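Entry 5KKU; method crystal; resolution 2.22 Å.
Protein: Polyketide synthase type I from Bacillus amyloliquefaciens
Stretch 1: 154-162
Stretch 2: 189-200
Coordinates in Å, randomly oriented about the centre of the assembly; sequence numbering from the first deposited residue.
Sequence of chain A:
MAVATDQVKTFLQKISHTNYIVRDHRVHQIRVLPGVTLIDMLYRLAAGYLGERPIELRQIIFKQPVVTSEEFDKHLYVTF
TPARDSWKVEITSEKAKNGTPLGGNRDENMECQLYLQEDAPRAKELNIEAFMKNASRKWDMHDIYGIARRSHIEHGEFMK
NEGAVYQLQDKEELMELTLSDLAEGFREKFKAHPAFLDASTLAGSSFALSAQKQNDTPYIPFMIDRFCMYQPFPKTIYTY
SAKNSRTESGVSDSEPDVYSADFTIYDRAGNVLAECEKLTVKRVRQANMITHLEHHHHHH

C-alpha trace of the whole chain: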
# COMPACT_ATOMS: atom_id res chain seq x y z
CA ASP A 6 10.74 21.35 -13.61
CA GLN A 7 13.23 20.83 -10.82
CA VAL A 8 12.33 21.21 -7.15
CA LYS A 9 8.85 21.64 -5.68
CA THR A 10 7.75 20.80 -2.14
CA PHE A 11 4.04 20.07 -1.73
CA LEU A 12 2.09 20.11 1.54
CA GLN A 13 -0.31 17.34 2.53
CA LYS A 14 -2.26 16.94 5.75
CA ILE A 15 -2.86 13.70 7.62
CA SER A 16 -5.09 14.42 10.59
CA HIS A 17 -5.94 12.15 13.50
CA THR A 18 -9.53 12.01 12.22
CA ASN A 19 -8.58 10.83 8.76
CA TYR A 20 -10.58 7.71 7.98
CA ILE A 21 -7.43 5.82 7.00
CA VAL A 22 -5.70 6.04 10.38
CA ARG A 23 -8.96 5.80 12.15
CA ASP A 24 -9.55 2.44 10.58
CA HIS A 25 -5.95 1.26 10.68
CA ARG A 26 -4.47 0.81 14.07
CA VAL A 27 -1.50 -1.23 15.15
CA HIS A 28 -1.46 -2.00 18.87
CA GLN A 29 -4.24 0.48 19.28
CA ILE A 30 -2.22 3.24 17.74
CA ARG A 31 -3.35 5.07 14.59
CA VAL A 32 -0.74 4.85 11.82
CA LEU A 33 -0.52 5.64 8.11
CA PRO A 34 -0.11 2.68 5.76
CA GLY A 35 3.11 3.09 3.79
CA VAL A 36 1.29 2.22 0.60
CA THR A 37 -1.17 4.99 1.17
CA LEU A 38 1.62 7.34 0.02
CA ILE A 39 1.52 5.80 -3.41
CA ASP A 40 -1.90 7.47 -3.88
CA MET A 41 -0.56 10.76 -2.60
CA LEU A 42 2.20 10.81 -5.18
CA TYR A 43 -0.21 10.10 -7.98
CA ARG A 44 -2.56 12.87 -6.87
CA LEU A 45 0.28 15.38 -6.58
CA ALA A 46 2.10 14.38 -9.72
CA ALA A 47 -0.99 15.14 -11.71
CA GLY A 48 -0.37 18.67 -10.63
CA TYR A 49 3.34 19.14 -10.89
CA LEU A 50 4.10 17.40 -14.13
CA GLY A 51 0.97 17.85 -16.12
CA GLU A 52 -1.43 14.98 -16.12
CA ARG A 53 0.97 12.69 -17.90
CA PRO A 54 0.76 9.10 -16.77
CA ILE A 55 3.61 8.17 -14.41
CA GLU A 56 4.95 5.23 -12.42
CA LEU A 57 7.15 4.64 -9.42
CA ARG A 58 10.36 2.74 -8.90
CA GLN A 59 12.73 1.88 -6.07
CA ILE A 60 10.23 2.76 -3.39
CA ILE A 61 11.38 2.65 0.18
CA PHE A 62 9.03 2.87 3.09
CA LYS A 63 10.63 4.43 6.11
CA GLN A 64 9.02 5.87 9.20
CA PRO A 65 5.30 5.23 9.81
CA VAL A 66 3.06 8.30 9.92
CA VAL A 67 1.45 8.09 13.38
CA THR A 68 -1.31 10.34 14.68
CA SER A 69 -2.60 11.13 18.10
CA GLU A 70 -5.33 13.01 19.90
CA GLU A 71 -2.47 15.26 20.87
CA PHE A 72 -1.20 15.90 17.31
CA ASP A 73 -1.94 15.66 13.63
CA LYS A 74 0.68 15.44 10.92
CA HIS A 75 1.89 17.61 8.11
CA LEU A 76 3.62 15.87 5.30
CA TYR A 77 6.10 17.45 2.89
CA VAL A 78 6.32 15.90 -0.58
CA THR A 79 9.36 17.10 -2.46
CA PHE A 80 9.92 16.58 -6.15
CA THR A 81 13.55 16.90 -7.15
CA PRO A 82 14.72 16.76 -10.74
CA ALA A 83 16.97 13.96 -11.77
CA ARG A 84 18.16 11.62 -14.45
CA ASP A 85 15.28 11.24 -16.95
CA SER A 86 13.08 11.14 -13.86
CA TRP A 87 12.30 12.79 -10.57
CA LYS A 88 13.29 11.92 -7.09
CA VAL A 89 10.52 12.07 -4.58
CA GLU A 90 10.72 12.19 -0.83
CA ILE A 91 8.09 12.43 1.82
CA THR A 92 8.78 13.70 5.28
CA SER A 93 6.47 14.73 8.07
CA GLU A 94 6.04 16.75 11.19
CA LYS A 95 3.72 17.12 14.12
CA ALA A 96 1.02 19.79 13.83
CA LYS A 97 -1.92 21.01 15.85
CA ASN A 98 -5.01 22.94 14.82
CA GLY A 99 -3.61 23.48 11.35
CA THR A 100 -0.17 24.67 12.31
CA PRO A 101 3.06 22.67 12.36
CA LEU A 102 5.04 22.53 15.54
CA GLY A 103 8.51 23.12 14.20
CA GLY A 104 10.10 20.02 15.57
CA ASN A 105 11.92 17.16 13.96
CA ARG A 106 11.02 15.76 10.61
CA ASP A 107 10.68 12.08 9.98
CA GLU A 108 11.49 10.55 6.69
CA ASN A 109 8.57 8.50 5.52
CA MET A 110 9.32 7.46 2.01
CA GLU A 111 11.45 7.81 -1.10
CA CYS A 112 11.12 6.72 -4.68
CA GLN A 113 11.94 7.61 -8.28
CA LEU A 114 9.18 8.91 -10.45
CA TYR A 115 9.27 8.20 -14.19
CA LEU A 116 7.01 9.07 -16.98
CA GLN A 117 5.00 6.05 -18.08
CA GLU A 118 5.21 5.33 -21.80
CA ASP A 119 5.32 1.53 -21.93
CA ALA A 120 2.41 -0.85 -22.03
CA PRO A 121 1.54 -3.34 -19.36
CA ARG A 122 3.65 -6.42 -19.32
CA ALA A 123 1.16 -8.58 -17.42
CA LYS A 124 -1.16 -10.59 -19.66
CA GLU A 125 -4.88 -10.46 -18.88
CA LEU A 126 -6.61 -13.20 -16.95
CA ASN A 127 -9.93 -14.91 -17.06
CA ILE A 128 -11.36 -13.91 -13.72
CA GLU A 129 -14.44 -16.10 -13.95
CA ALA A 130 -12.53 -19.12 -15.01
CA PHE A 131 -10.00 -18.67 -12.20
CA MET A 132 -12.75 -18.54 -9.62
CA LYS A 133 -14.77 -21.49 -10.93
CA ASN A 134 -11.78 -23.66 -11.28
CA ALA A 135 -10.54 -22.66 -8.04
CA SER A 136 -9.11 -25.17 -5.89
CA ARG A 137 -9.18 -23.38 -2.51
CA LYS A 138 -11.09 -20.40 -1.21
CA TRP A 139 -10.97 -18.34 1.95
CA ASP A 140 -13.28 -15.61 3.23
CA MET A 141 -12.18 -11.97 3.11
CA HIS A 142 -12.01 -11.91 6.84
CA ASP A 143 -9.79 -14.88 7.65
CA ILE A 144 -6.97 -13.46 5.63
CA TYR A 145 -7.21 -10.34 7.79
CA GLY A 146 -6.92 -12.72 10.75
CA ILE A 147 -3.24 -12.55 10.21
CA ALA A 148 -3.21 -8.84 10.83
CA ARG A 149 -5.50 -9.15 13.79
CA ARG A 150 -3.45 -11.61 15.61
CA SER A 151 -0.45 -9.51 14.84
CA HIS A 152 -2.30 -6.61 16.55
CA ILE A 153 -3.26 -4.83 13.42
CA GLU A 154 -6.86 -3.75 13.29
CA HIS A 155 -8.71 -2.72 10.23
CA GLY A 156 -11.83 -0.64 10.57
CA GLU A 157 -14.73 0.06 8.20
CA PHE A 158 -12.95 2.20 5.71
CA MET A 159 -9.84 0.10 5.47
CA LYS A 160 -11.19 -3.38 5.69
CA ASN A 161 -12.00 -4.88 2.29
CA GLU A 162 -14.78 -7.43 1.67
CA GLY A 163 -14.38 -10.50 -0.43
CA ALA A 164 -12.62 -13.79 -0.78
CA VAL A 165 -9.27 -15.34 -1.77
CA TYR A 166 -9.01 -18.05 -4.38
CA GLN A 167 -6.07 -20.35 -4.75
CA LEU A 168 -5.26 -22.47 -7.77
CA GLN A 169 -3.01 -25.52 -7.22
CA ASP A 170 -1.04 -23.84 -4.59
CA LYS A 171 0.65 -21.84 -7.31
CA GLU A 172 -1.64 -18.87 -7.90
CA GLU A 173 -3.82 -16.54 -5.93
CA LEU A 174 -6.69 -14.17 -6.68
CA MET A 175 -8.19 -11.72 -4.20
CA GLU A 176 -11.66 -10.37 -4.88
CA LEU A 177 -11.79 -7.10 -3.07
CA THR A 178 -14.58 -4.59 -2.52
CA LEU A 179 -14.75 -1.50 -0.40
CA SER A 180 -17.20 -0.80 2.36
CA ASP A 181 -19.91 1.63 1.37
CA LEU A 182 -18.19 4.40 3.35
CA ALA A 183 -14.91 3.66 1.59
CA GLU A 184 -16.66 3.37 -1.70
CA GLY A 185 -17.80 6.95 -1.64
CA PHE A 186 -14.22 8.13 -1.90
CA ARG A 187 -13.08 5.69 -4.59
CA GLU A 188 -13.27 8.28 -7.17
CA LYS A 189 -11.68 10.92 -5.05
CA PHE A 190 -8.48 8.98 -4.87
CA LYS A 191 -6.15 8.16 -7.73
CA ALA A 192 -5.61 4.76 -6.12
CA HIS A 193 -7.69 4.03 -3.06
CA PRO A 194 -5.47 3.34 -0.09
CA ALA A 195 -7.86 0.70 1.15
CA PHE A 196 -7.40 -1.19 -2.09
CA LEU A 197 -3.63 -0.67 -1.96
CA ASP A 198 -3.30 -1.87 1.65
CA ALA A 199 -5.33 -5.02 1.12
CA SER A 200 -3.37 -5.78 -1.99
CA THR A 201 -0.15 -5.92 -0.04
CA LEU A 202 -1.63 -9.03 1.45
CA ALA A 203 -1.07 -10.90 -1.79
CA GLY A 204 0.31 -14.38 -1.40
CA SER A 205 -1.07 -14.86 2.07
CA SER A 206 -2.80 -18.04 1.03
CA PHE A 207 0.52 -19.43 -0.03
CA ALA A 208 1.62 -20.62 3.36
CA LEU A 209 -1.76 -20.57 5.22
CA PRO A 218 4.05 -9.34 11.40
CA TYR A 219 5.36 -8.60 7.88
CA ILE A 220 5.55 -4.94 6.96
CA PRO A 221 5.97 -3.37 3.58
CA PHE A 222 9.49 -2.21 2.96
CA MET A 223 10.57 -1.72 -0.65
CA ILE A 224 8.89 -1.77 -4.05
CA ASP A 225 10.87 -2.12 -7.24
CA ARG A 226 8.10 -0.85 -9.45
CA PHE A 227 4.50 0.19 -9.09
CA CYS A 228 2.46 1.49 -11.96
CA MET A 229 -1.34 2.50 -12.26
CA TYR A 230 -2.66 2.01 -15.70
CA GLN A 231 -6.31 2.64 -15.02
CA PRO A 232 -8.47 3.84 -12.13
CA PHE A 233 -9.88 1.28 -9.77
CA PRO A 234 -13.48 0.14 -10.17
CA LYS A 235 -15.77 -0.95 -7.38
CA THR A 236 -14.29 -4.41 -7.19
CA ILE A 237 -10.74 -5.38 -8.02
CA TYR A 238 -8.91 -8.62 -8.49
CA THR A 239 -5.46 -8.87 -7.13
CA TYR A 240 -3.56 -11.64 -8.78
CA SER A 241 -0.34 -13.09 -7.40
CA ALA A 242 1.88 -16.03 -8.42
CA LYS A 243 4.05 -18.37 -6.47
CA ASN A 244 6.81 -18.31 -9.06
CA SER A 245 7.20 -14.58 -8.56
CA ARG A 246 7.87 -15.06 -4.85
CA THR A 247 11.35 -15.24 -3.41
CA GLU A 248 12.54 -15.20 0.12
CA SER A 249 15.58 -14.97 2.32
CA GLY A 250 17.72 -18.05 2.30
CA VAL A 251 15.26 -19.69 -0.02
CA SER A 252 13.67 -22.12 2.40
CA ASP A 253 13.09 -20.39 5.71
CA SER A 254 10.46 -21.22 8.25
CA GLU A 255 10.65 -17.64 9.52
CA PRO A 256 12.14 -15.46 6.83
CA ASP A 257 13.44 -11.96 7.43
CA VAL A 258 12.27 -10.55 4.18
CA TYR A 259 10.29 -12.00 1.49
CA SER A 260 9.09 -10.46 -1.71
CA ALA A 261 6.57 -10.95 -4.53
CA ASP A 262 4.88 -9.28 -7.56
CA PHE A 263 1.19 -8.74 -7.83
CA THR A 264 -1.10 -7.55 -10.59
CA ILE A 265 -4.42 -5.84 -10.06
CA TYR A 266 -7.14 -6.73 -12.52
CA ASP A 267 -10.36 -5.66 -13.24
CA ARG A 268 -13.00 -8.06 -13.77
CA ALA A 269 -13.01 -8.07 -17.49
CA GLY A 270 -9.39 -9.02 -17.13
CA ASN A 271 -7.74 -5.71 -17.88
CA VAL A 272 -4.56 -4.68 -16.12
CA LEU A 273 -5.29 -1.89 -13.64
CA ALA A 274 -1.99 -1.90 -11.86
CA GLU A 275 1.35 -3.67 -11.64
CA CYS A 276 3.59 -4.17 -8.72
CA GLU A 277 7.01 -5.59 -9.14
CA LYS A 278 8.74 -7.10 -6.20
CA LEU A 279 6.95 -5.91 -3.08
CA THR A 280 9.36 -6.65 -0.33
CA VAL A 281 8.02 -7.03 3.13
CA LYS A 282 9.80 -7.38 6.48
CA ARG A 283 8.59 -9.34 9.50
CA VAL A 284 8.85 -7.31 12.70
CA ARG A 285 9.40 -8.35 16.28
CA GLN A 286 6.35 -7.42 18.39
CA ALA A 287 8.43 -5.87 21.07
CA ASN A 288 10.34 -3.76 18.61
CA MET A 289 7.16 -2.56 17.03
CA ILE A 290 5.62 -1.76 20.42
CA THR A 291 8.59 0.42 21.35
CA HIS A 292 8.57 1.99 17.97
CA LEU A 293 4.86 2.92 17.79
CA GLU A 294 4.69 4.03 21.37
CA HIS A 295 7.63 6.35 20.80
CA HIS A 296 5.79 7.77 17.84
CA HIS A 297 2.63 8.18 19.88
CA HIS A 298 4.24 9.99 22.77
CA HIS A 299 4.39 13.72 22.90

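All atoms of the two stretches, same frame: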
# COMPACT_ATOMS: atom_id res chain seq x y z
N GLU A 154 -5.44 -3.74 13.39
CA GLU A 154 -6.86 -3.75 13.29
C GLU A 154 -7.45 -2.86 12.23
O GLU A 154 -7.37 -1.67 12.29
CB GLU A 154 -7.51 -3.45 14.63
CG GLU A 154 -7.21 -4.41 15.75
CD GLU A 154 -7.99 -5.73 15.71
OE1 GLU A 154 -9.18 -5.76 15.39
OE2 GLU A 154 -7.40 -6.74 16.06
N HIS A 155 -8.07 -3.46 11.25
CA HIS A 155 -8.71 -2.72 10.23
C HIS A 155 -10.13 -2.38 10.58
O HIS A 155 -10.88 -3.24 10.97
CB HIS A 155 -8.70 -3.49 8.94
CG HIS A 155 -7.37 -3.55 8.26
ND1 HIS A 155 -6.44 -4.50 8.56
CD2 HIS A 155 -6.84 -2.80 7.28
CE1 HIS A 155 -5.39 -4.33 7.79
NE2 HIS A 155 -5.61 -3.30 7.01
N GLY A 156 -10.48 -1.12 10.48
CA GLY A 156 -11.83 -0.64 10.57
C GLY A 156 -12.62 -0.53 9.27
O GLY A 156 -12.13 -0.86 8.25
N GLU A 157 -13.83 -0.06 9.34
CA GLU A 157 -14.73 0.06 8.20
C GLU A 157 -14.16 0.53 6.88
O GLU A 157 -14.33 -0.14 5.90
CB GLU A 157 -15.99 0.82 8.60
CG GLU A 157 -16.84 1.38 7.49
CD GLU A 157 -18.26 1.72 7.91
OE1 GLU A 157 -18.52 2.10 9.04
OE2 GLU A 157 -19.16 1.61 7.07
N PHE A 158 -13.50 1.67 6.89
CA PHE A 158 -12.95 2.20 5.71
C PHE A 158 -11.77 1.40 5.23
O PHE A 158 -11.51 1.32 4.09
CB PHE A 158 -12.47 3.58 6.09
CG PHE A 158 -12.03 4.42 4.97
CD1 PHE A 158 -10.81 4.29 4.44
CD2 PHE A 158 -12.85 5.40 4.48
CE1 PHE A 158 -10.42 5.08 3.42
CE2 PHE A 158 -12.47 6.20 3.47
CZ PHE A 158 -11.24 6.05 2.94
N MET A 159 -10.96 0.81 6.05
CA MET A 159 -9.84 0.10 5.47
C MET A 159 -10.04 -1.38 5.26
O MET A 159 -9.27 -2.00 4.60
CB MET A 159 -8.62 0.32 6.30
CG MET A 159 -8.13 1.72 6.25
SD MET A 159 -7.56 2.26 4.66
CE MET A 159 -6.10 1.33 4.50
N LYS A 160 -11.07 -1.94 5.83
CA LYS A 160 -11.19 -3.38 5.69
C LYS A 160 -11.99 -3.77 4.45
O LYS A 160 -13.09 -3.41 4.31
CB LYS A 160 -11.76 -3.98 6.96
CG LYS A 160 -12.28 -5.39 6.92
CD LYS A 160 -12.62 -5.82 8.32
CE LYS A 160 -13.13 -7.23 8.42
NZ LYS A 160 -12.04 -8.18 8.59
N ASN A 161 -11.36 -4.44 3.51
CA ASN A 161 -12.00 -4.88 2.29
C ASN A 161 -12.89 -6.13 2.47
O ASN A 161 -12.59 -6.98 3.26
CB ASN A 161 -10.99 -5.25 1.23
CG ASN A 161 -10.20 -4.08 0.67
OD1 ASN A 161 -9.90 -3.14 1.31
ND2 ASN A 161 -9.81 -4.23 -0.52
N GLU A 162 -13.95 -6.24 1.70
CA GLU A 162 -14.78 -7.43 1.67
C GLU A 162 -14.50 -8.27 0.45
O GLU A 162 -14.37 -7.77 -0.63
CB GLU A 162 -16.27 -7.11 1.70
CG GLU A 162 -16.81 -6.49 2.97
CD GLU A 162 -16.70 -7.37 4.18
OE1 GLU A 162 -16.73 -8.56 4.06
OE2 GLU A 162 -16.58 -6.88 5.29
N LYS A 189 -12.33 9.68 -5.39
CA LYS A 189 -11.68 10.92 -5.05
C LYS A 189 -10.21 10.69 -4.98
O LYS A 189 -9.43 11.58 -5.07
CB LYS A 189 -12.23 11.49 -3.76
CG LYS A 189 -13.62 12.05 -3.92
CD LYS A 189 -13.57 13.38 -4.60
CE LYS A 189 -14.93 13.90 -4.99
NZ LYS A 189 -16.00 13.43 -4.09
N PHE A 190 -9.84 9.42 -4.87
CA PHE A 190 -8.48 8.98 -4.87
C PHE A 190 -8.01 8.68 -6.28
O PHE A 190 -8.80 8.48 -7.17
CB PHE A 190 -8.33 7.74 -3.98
CG PHE A 190 -8.45 8.02 -2.52
CD1 PHE A 190 -7.46 8.66 -1.85
CD2 PHE A 190 -9.56 7.61 -1.81
CE1 PHE A 190 -7.56 8.91 -0.50
CE2 PHE A 190 -9.67 7.86 -0.48
CZ PHE A 190 -8.67 8.52 0.18
N LYS A 191 -6.72 8.70 -6.53
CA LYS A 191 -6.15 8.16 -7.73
C LYS A 191 -6.00 6.65 -7.61
O LYS A 191 -6.21 5.93 -8.56
CB LYS A 191 -4.77 8.71 -7.95
CG LYS A 191 -4.70 10.12 -8.48
CD LYS A 191 -5.24 10.22 -9.87
CE LYS A 191 -5.58 11.64 -10.21
NZ LYS A 191 -5.36 11.99 -11.62
N ALA A 192 -5.68 6.17 -6.42
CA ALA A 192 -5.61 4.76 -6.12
C ALA A 192 -6.02 4.76 -4.66
O ALA A 192 -5.46 5.42 -3.86
CB ALA A 192 -4.27 4.18 -6.47
N HIS A 193 -7.07 4.04 -4.34
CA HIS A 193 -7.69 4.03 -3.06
C HIS A 193 -6.73 3.28 -2.15
O HIS A 193 -6.39 2.16 -2.41
CB HIS A 193 -9.05 3.33 -3.10
CG HIS A 193 -10.01 3.69 -2.00
ND1 HIS A 193 -9.79 3.41 -0.68
CD2 HIS A 193 -11.23 4.26 -2.06
CE1 HIS A 193 -10.82 3.81 0.03
NE2 HIS A 193 -11.69 4.34 -0.78
N PRO A 194 -6.37 3.91 -1.06
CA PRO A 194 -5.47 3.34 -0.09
C PRO A 194 -5.97 2.05 0.48
O PRO A 194 -5.19 1.18 0.73
CB PRO A 194 -5.38 4.41 0.96
CG PRO A 194 -5.50 5.64 0.20
CD PRO A 194 -6.49 5.35 -0.86
N ALA A 195 -7.27 1.94 0.69
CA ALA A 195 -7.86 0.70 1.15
C ALA A 195 -7.56 -0.46 0.21
O ALA A 195 -7.16 -1.48 0.63
CB ALA A 195 -9.34 0.83 1.36
N PHE A 196 -7.75 -0.24 -1.08
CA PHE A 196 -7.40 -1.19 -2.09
C PHE A 196 -5.91 -1.53 -2.08
O PHE A 196 -5.58 -2.67 -2.13
CB PHE A 196 -7.81 -0.71 -3.46
CG PHE A 196 -9.22 -1.06 -3.86
CD1 PHE A 196 -9.80 -2.24 -3.47
CD2 PHE A 196 -9.94 -0.21 -4.64
CE1 PHE A 196 -11.08 -2.54 -3.83
CE2 PHE A 196 -11.21 -0.50 -5.01
CZ PHE A 196 -11.78 -1.67 -4.61
N LEU A 197 -5.06 -0.52 -1.97
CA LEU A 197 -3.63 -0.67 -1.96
C LEU A 197 -3.17 -1.49 -0.76
O LEU A 197 -2.42 -2.41 -0.91
CB LEU A 197 -2.95 0.69 -2.03
CG LEU A 197 -3.04 1.55 -3.29
CD1 LEU A 197 -2.10 2.72 -3.21
CD2 LEU A 197 -2.72 0.75 -4.52
N ASP A 198 -3.60 -1.14 0.43
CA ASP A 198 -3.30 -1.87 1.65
C ASP A 198 -3.66 -3.34 1.58
O ASP A 198 -2.85 -4.15 1.80
CB ASP A 198 -4.01 -1.19 2.80
CG ASP A 198 -3.69 -1.78 4.13
OD1 ASP A 198 -2.57 -1.70 4.60
OD2 ASP A 198 -4.56 -2.33 4.73
N ALA A 199 -4.90 -3.65 1.26
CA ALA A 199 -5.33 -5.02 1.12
C ALA A 199 -4.57 -5.80 0.08
O ALA A 199 -4.39 -6.97 0.25
CB ALA A 199 -6.81 -5.12 0.84
N SER A 200 -4.14 -5.14 -0.96
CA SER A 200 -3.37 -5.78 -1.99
C SER A 200 -1.98 -6.20 -1.58
O SER A 200 -1.46 -7.10 -2.13
CB SER A 200 -3.31 -4.92 -3.23
OG SER A 200 -4.56 -4.75 -3.75

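Stretch 1 leaves a strand at His155 and turns through a short segment, Glu157 to Met159, whose phi/psi values are helical although the regular helical bonds are absent. What holds the turn is the carbonyl of Gly156: its O accepts from Lys160 N at 2.9 Å and, in a weak bond, from Met159 N at 3.0 Å. Stretch 2 runs as a loop to His193 and then as a helix from Pro194 to Ser200, with i to i+4 bonds such as Asp198 N to Pro194 O at 2.8 Å and Leu197 N to His193 O at 3.0 Å. His193 occupies the N-cap position, and its side chain caps the helix: ND1 accepts from Ala195 N at 3.2 Å, with an angle of 142° at the hydrogen.

The backbones come closest at Met159 and Ala195, whose CA atoms lie 4.8 Å apart; from Asn161 to Ala199 the CA separation is 6.8 Å. The small methyl side chain of Ala195 points toward stretch 1, and its CB lies 3.5 Å from Phe158 O, so the turn packs directly against the first turn of the helix.

The hydrogen bond between the stretches joins His155 NE2, as donor, to Asp198 OD2. A distance of 2.7 Å and an angle of 154° support the assignment, and OD2 lies at the edge of the imidazole, near its plane, where an N-H can point. Both CA-to-CB bonds are directed toward the opposite stretch. Asp198 has chi1 in the t well and His155 in m.

Met159 starts sideways, but three successive m torsions bring its end nearer the helix. Its CE lies 3.7 Å from Asp198 CB and 3.8 Å from Ala195 CA, while SD is 4.0 Å from Ala195 CB. The terminal methyl thus lies against both Ala195 and Asp198, residues three apart in sequence and so on nearly the same side of the helix.

Phe158, with chi1 t, also begins sideways and reaches stretch 2 through its ring. CE1 approaches His193 CE1 to 3.6 Å; the ring centroids are 5.3 Å apart and the planes meet at 35°, an oblique arrangement. CZ lies 4.2 Å from Phe190 CE2, an apolar contact in which the Phe190 atom sits at the edge of the Phe158 ring.

Asn161 points toward the helix, and its side chain fits beside Ala195, Phe196 and Ala199. The orientation of its amide is uncertain, so no claim is rested on its individual atoms.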